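Local atomic coordinates of small COPII coat GTPase SAR1 (Encephalitozoon cuniculi, PDB entry 6VS4), a protein that is a small P-loop GTPase of the Arf/Sar1 family, associated with the COPII coat. Residues Pro140-Leu144 with Ala208-Leu212. Coordinates in Å, arbitrary orientation, origin at the centre of the assembly. Residue numbers count along the deposited sequence, not the author numbering.
Sequences PVVVL and AFKWL
Residues 141-144 run as an extended strand, with Pro140 leading in at phi/psi -64/146, while 208-212 is regular alpha-helix, Leu212 N donating to Ala208 O at 3.0 Å. The helix lies nearly antiparallel over the strand: the axes differ by 169° and approach to 8.8 Å, and the CA atoms of Val142 and Leu212 come within 6.4 Å. The CA-to-CB bonds of Pro140, Val142 and Leu144 point toward the helix; those of Val141 and Val143 point away. Val142 is the centre of the aliphatic packing: its chi1 p rotamer sets CG2 3.7 Å from Ala208 CB; further along the strand, Leu144 (m, t) brings CD2 within 3.8 Å of that same Ala208 CB. Such packing is characteristic of the P-loop GTPase fold, in which the C-terminal helix 204-223 covers one face of the central sheet; strand 141-146 lies there between parallel strands 109-115 and 186-190, whose Val111 and Phe189 extend this apolar layer. The CA-to-CB bond of Leu212 points sideways to the strand, but with chi1 t and chi2 p its end comes nearer, CD2 4.2 Å from Val142 CG1 and CD1 3.9 Å from Pro140 CG. Trp211, also t, with chi2 90°, makes the aromatic contacts: Trp211 CZ3 sits 4.0 Å from Val142 CB, 4.5 Å from Pro140 CB and 3.6 Å from Val141 O, all approaching the ring obliquely.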
ATOM      1  N   PRO A 140      23.387 -26.206 -19.570  1.00 65.60           N
ATOM      2  CA  PRO A 140      22.760 -26.561 -18.292  1.00 56.08           C
ATOM      3  C   PRO A 140      21.253 -26.743 -18.432  1.00 57.77           C
ATOM      4  O   PRO A 140      20.586 -26.070 -19.220  1.00 57.60           O
ATOM      5  CB  PRO A 140      23.094 -25.367 -17.392  1.00 51.96           C
ATOM      6  CG  PRO A 140      23.357 -24.231 -18.347  1.00 51.35           C
ATOM      7  CD  PRO A 140      23.994 -24.865 -19.543  1.00 51.77           C
ATOM      8  N   VAL A 141      20.717 -27.677 -17.657  1.00 52.20           N
ATOM      9  CA  VAL A 141      19.294 -27.991 -17.667  1.00 52.26           C
ATOM     10  C   VAL A 141      18.765 -27.796 -16.255  1.00 51.77           C
ATOM     11  O   VAL A 141      19.211 -28.470 -15.320  1.00 61.21           O
ATOM     12  CB  VAL A 141      19.018 -29.429 -18.149  1.00 60.98           C
ATOM     13  CG1 VAL A 141      17.523 -29.725 -18.087  1.00 56.44           C
ATOM     14  CG2 VAL A 141      19.554 -29.652 -19.557  1.00 49.71           C
ATOM     15  N   VAL A 142      17.820 -26.882 -16.099  1.00 44.92           N
ATOM     16  CA  VAL A 142      17.091 -26.736 -14.849  1.00 43.44           C
ATOM     17  C   VAL A 142      15.716 -27.364 -15.034  1.00 48.63           C
ATOM     18  O   VAL A 142      15.049 -27.139 -16.053  1.00 51.04           O
ATOM     19  CB  VAL A 142      17.014 -25.261 -14.400  1.00 47.45           C
ATOM     20  CG1 VAL A 142      16.177 -24.418 -15.340  1.00 46.07           C
ATOM     21  CG2 VAL A 142      16.470 -25.181 -12.997  1.00 56.71           C
ATOM     22  N   VAL A 143      15.324 -28.211 -14.087  1.00 43.61           N
ATOM     23  CA  VAL A 143      14.061 -28.935 -14.147  1.00 43.94           C
ATOM     24  C   VAL A 143      13.112 -28.355 -13.107  1.00 44.28           C
ATOM     25  O   VAL A 143      13.442 -28.284 -11.916  1.00 44.80           O
ATOM     26  CB  VAL A 143      14.262 -30.441 -13.932  1.00 48.32           C
ATOM     27  CG1 VAL A 143      12.919 -31.140 -13.893  1.00 46.22           C
ATOM     28  CG2 VAL A 143      15.109 -31.002 -15.042  1.00 45.83           C
ATOM     29  N   LEU A 144      11.935 -27.939 -13.560  1.00 37.95           N
ATOM     30  CA  LEU A 144      10.882 -27.453 -12.682  1.00 38.15           C
ATOM     31  C   LEU A 144       9.834 -28.546 -12.542  1.00 41.33           C
ATOM     32  O   LEU A 144       9.107 -28.845 -13.490  1.00 52.07           O
ATOM     33  CB  LEU A 144      10.272 -26.162 -13.224  1.00 41.00           C
ATOM     34  CG  LEU A 144      11.257 -24.995 -13.429  1.00 45.32           C
ATOM     35  CD1 LEU A 144      10.552 -23.727 -13.914  1.00 33.47           C
ATOM     36  CD2 LEU A 144      12.025 -24.736 -12.161  1.00 33.37           C
ATOM     37  N   ALA A 208      15.941 -21.119  -9.214  1.00 45.58           N
ATOM     38  CA  ALA A 208      16.206 -21.946 -10.386  1.00 42.91           C
ATOM     39  C   ALA A 208      16.832 -21.120 -11.503  1.00 41.11           C
ATOM     40  O   ALA A 208      17.783 -21.565 -12.154  1.00 44.29           O
ATOM     41  CB  ALA A 208      14.920 -22.623 -10.861  1.00 38.07           C
ATOM     42  N   PHE A 209      16.334 -19.900 -11.721  1.00 45.03           N
ATOM     43  CA  PHE A 209      16.928 -19.044 -12.744  1.00 42.27           C
ATOM     44  C   PHE A 209      18.311 -18.548 -12.335  1.00 44.81           C
ATOM     45  O   PHE A 209      19.198 -18.412 -13.185  1.00 52.23           O
ATOM     46  CB  PHE A 209      16.004 -17.872 -13.055  1.00 44.81           C
ATOM     47  CG  PHE A 209      14.868 -18.235 -13.956  1.00 46.75           C
ATOM     48  CD1 PHE A 209      15.053 -18.300 -15.327  1.00 42.35           C
ATOM     49  CD2 PHE A 209      13.615 -18.517 -13.436  1.00 43.72           C
ATOM     50  CE1 PHE A 209      14.004 -18.630 -16.166  1.00 46.63           C
ATOM     51  CE2 PHE A 209      12.564 -18.848 -14.268  1.00 50.66           C
ATOM     52  CZ  PHE A 209      12.759 -18.906 -15.637  1.00 49.11           C
ATOM     53  N   LYS A 210      18.520 -18.266 -11.045  1.00 49.22           N
ATOM     54  CA  LYS A 210      19.854 -17.854 -10.612  1.00 51.47           C
ATOM     55  C   LYS A 210      20.854 -18.996 -10.763  1.00 46.83           C
ATOM     56  O   LYS A 210      22.002 -18.774 -11.161  1.00 56.55           O
ATOM     57  CB  LYS A 210      19.822 -17.331  -9.172  1.00 46.92           C
ATOM     58  N   TRP A 211      20.431 -20.231 -10.477  1.00 53.39           N
ATOM     59  CA  TRP A 211      21.318 -21.372 -10.695  1.00 52.51           C
ATOM     60  C   TRP A 211      21.625 -21.547 -12.178  1.00 54.25           C
ATOM     61  O   TRP A 211      22.784 -21.741 -12.561  1.00 58.46           O
ATOM     62  CB  TRP A 211      20.690 -22.647 -10.124  1.00 51.89           C
ATOM     63  CG  TRP A 211      21.518 -23.885 -10.339  1.00 52.26           C
ATOM     64  CD1 TRP A 211      22.474 -24.385  -9.502  1.00 57.41           C
ATOM     65  CD2 TRP A 211      21.459 -24.779 -11.459  1.00 50.24           C
ATOM     66  NE1 TRP A 211      23.011 -25.534 -10.030  1.00 61.52           N
ATOM     67  CE2 TRP A 211      22.408 -25.797 -11.232  1.00 57.44           C
ATOM     68  CE3 TRP A 211      20.696 -24.819 -12.632  1.00 43.00           C
ATOM     69  CZ2 TRP A 211      22.618 -26.842 -12.133  1.00 59.27           C
ATOM     70  CZ3 TRP A 211      20.910 -25.854 -13.527  1.00 50.56           C
ATOM     71  CH2 TRP A 211      21.859 -26.852 -13.270  1.00 60.32           C
ATOM     72  N   LEU A 212      20.606 -21.435 -13.031  1.00 52.94           N
ATOM     73  CA  LEU A 212      20.829 -21.584 -14.465  1.00 53.68           C
ATOM     74  C   LEU A 212      21.782 -20.518 -14.982  1.00 54.57           C
ATOM     75  O   LEU A 212      22.707 -20.822 -15.749  1.00 56.48           O
ATOM     76  CB  LEU A 212      19.495 -21.517 -15.208  1.00 47.18           C
ATOM     77  CG  LEU A 212      19.506 -21.652 -16.728  1.00 47.82           C
ATOM     78  CD1 LEU A 212      19.856 -23.076 -17.147  1.00 53.63           C
ATOM     79  CD2 LEU A 212      18.151 -21.245 -17.289  1.00 47.19           C
TER